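Local coordinates for protein predicted phosphatase, HAD family (Clostridium acetobutylicum, PDB 3MC1) that is a predicted phosphatase of the haloacid dehalogenase (HAD) superfamily and probably hydrolyses phosphate esters, though its substrate is not established, at residues Lys144-Arg149 with Gly174-Leu180. Residues are numbered along the deposited sequence; the frame is centred on the assembly and turned at random.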
loop_
_atom_site.group_PDB
_atom_site.type_symbol
_atom_site.label_atom_id
_atom_site.label_comp_id
_atom_site.label_asym_id
_atom_site.label_seq_id
_atom_site.Cartn_x
_atom_site.Cartn_y
_atom_site.Cartn_z
ATOM N N LYS A 144 -0.131 -5.862 -6.943
ATOM C CA LYS A 144 0.381 -4.519 -7.166
ATOM C C LYS A 144 0.501 -4.196 -8.656
ATOM O O LYS A 144 0.107 -3.117 -9.102
ATOM C CB LYS A 144 1.737 -4.369 -6.460
ATOM C CG LYS A 144 2.255 -2.944 -6.353
ATOM C CD LYS A 144 1.257 -1.990 -5.691
ATOM C CE LYS A 144 0.765 -2.498 -4.333
ATOM N NZ LYS A 144 1.866 -2.848 -3.385
ATOM N N GLU A 145 1.040 -5.137 -9.422
ATOM C CA GLU A 145 1.189 -4.953 -10.862
ATOM C C GLU A 145 -0.156 -4.684 -11.526
ATOM O O GLU A 145 -0.289 -3.772 -12.335
ATOM C CB GLU A 145 1.792 -6.199 -11.507
ATOM C CG GLU A 145 1.655 -6.208 -13.023
ATOM C CD GLU A 145 2.035 -7.538 -13.642
ATOM O OE1 GLU A 145 1.454 -8.566 -13.239
ATOM O OE2 GLU A 145 2.910 -7.553 -14.534
ATOM N N ASP A 146 -1.157 -5.482 -11.177
ATOM C CA ASP A 146 -2.473 -5.335 -11.792
ATOM C C ASP A 146 -3.221 -4.064 -11.403
ATOM O O ASP A 146 -3.943 -3.499 -12.220
ATOM C CB ASP A 146 -3.346 -6.562 -11.489
ATOM C CG ASP A 146 -2.758 -7.867 -12.041
ATOM O OD1 ASP A 146 -1.853 -7.810 -12.908
ATOM O OD2 ASP A 146 -3.217 -8.957 -11.614
ATOM N N VAL A 147 -3.060 -3.603 -10.165
ATOM C CA VAL A 147 -3.758 -2.395 -9.746
ATOM C C VAL A 147 -3.098 -1.155 -10.350
ATOM O O VAL A 147 -3.779 -0.208 -10.753
ATOM C CB VAL A 147 -3.804 -2.285 -8.200
ATOM C CG1 VAL A 147 -4.399 -0.952 -7.777
ATOM C CG2 VAL A 147 -4.650 -3.422 -7.640
ATOM N N ILE A 148 -1.771 -1.163 -10.423
ATOM C CA ILE A 148 -1.067 -0.033 -11.013
ATOM C C ILE A 148 -1.458 0.055 -12.500
ATOM O O ILE A 148 -1.753 1.132 -13.012
ATOM C CB ILE A 148 0.468 -0.200 -10.880
ATOM C CG1 ILE A 148 0.888 0.015 -9.417
ATOM C CG2 ILE A 148 1.179 0.790 -11.802
ATOM C CD1 ILE A 148 2.361 -0.327 -9.106
ATOM N N ARG A 149 -1.475 -1.093 -13.176
ATOM C CA ARG A 149 -1.819 -1.141 -14.596
ATOM C C ARG A 149 -3.233 -0.626 -14.847
ATOM O O ARG A 149 -3.469 0.091 -15.814
ATOM C CB ARG A 149 -1.692 -2.576 -15.130
ATOM C CG ARG A 149 -1.751 -2.672 -16.653
ATOM C CD ARG A 149 -1.524 -4.094 -17.149
ATOM N NE ARG A 149 -0.300 -4.692 -16.620
ATOM C CZ ARG A 149 0.928 -4.263 -16.892
ATOM N NH1 ARG A 149 1.104 -3.220 -17.693
ATOM N NH2 ARG A 149 1.983 -4.882 -16.371
ATOM N N GLY A 174 5.905 -4.331 -8.785
ATOM C CA GLY A 174 4.712 -3.861 -9.477
ATOM C C GLY A 174 5.015 -2.674 -10.377
ATOM O O GLY A 174 4.443 -2.542 -11.462
ATOM N N ALA A 175 5.919 -1.812 -9.925
ATOM C CA ALA A 175 6.312 -0.632 -10.696
ATOM C C ALA A 175 7.115 -1.065 -11.915
ATOM O O ALA A 175 6.849 -0.638 -13.039
ATOM C CB ALA A 175 7.143 0.307 -9.830
ATOM N N LEU A 176 8.102 -1.919 -11.686
ATOM C CA LEU A 176 8.936 -2.414 -12.775
ATOM C C LEU A 176 8.073 -3.038 -13.864
ATOM O O LEU A 176 8.262 -2.761 -15.048
ATOM C CB LEU A 176 9.939 -3.445 -12.243
ATOM C CG LEU A 176 10.992 -2.903 -11.260
ATOM C CD1 LEU A 176 11.780 -4.053 -10.626
ATOM C CD2 LEU A 176 11.930 -1.947 -11.996
ATOM N N LYS A 177 7.119 -3.870 -13.457
ATOM C CA LYS A 177 6.229 -4.544 -14.399
ATOM C C LYS A 177 5.351 -3.609 -15.225
ATOM O O LYS A 177 4.746 -4.028 -16.214
ATOM C CB LYS A 177 5.350 -5.557 -13.660
ATOM C CG LYS A 177 6.156 -6.703 -13.083
ATOM C CD LYS A 177 5.270 -7.840 -12.621
ATOM C CE LYS A 177 6.102 -9.074 -12.310
ATOM N NZ LYS A 177 5.246 -10.219 -11.898
ATOM N N ASN A 178 5.282 -2.349 -14.811
ATOM C CA ASN A 178 4.499 -1.340 -15.514
ATOM C C ASN A 178 5.442 -0.289 -16.097
ATOM O O ASN A 178 5.019 0.789 -16.513
ATOM C CB ASN A 178 3.505 -0.682 -14.552
ATOM C CG ASN A 178 2.240 -1.493 -14.383
ATOM O OD1 ASN A 178 1.377 -1.505 -15.267
ATOM N ND2 ASN A 178 2.121 -2.186 -13.252
ATOM N N ASN A 179 6.729 -0.612 -16.112
ATOM C CA ASN A 179 7.741 0.291 -16.640
ATOM C C ASN A 179 7.788 1.643 -15.958
ATOM O O ASN A 179 8.017 2.674 -16.599
ATOM C CB ASN A 179 7.545 0.473 -18.141
ATOM C CG ASN A 179 7.825 -0.796 -18.901
ATOM O OD1 ASN A 179 8.880 -1.411 -18.724
ATOM N ND2 ASN A 179 6.887 -1.203 -19.747
ATOM N N LEU A 180 7.592 1.632 -14.647
ATOM C CA LEU A 180 7.621 2.862 -13.879
ATOM C C LEU A 180 8.786 2.889 -12.914
ATOM O O LEU A 180 9.137 1.871 -12.313
ATOM C CB LEU A 180 6.349 3.018 -13.045
ATOM C CG LEU A 180 4.989 3.214 -13.695
ATOM C CD1 LEU A 180 3.948 3.329 -12.581
ATOM C CD2 LEU A 180 5.001 4.468 -14.559
#
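N178 has the largest area buried here, followed by I148 and E145. The two hydrogens of N178 ND2 go one to each helix: to G174 O within its own segment and to E145 O across the contact, both at 3.0 Å. Asparagine suits the place because a short, planar amide can reach backbone carbonyls of two helices at once; E145 O also accepts the helical bond from R149 N. I148 points toward the other segment beside this amide, its branched, wholly apolar side chain suiting a buried place: CD1 lies 3.8 Å from G174 C, and CG2 packs against L180 CD1, also at 3.8 Å. The helices approach most closely at G174, whose CA is 3.9 Å from that of E145; a CB there would collide with K144 CG. The E145 carboxylate touches the aliphatic part of K177 (OE2 to CD 3.1 Å), their charges staying beyond salt-bridge range, and OE2 forms a salt bridge with R149 NH2 (3.4 Å) whose hydrogen bond is weak. The same NH2 donates to K177 O (2.9 Å). N179, asparagine being tolerant of positive phi, closes a Schellman motif (L180 N to A175 O, N179 N to L176 O) leading toward strand 182-185. The contact thus joins two helices of the Rossmann-like HAD core, I148 and A175 resting on M164 of strand 162-166, while K144 salt-bridges D171 near the sodium site, consistent with the motif III lysine of HAD phosphatases.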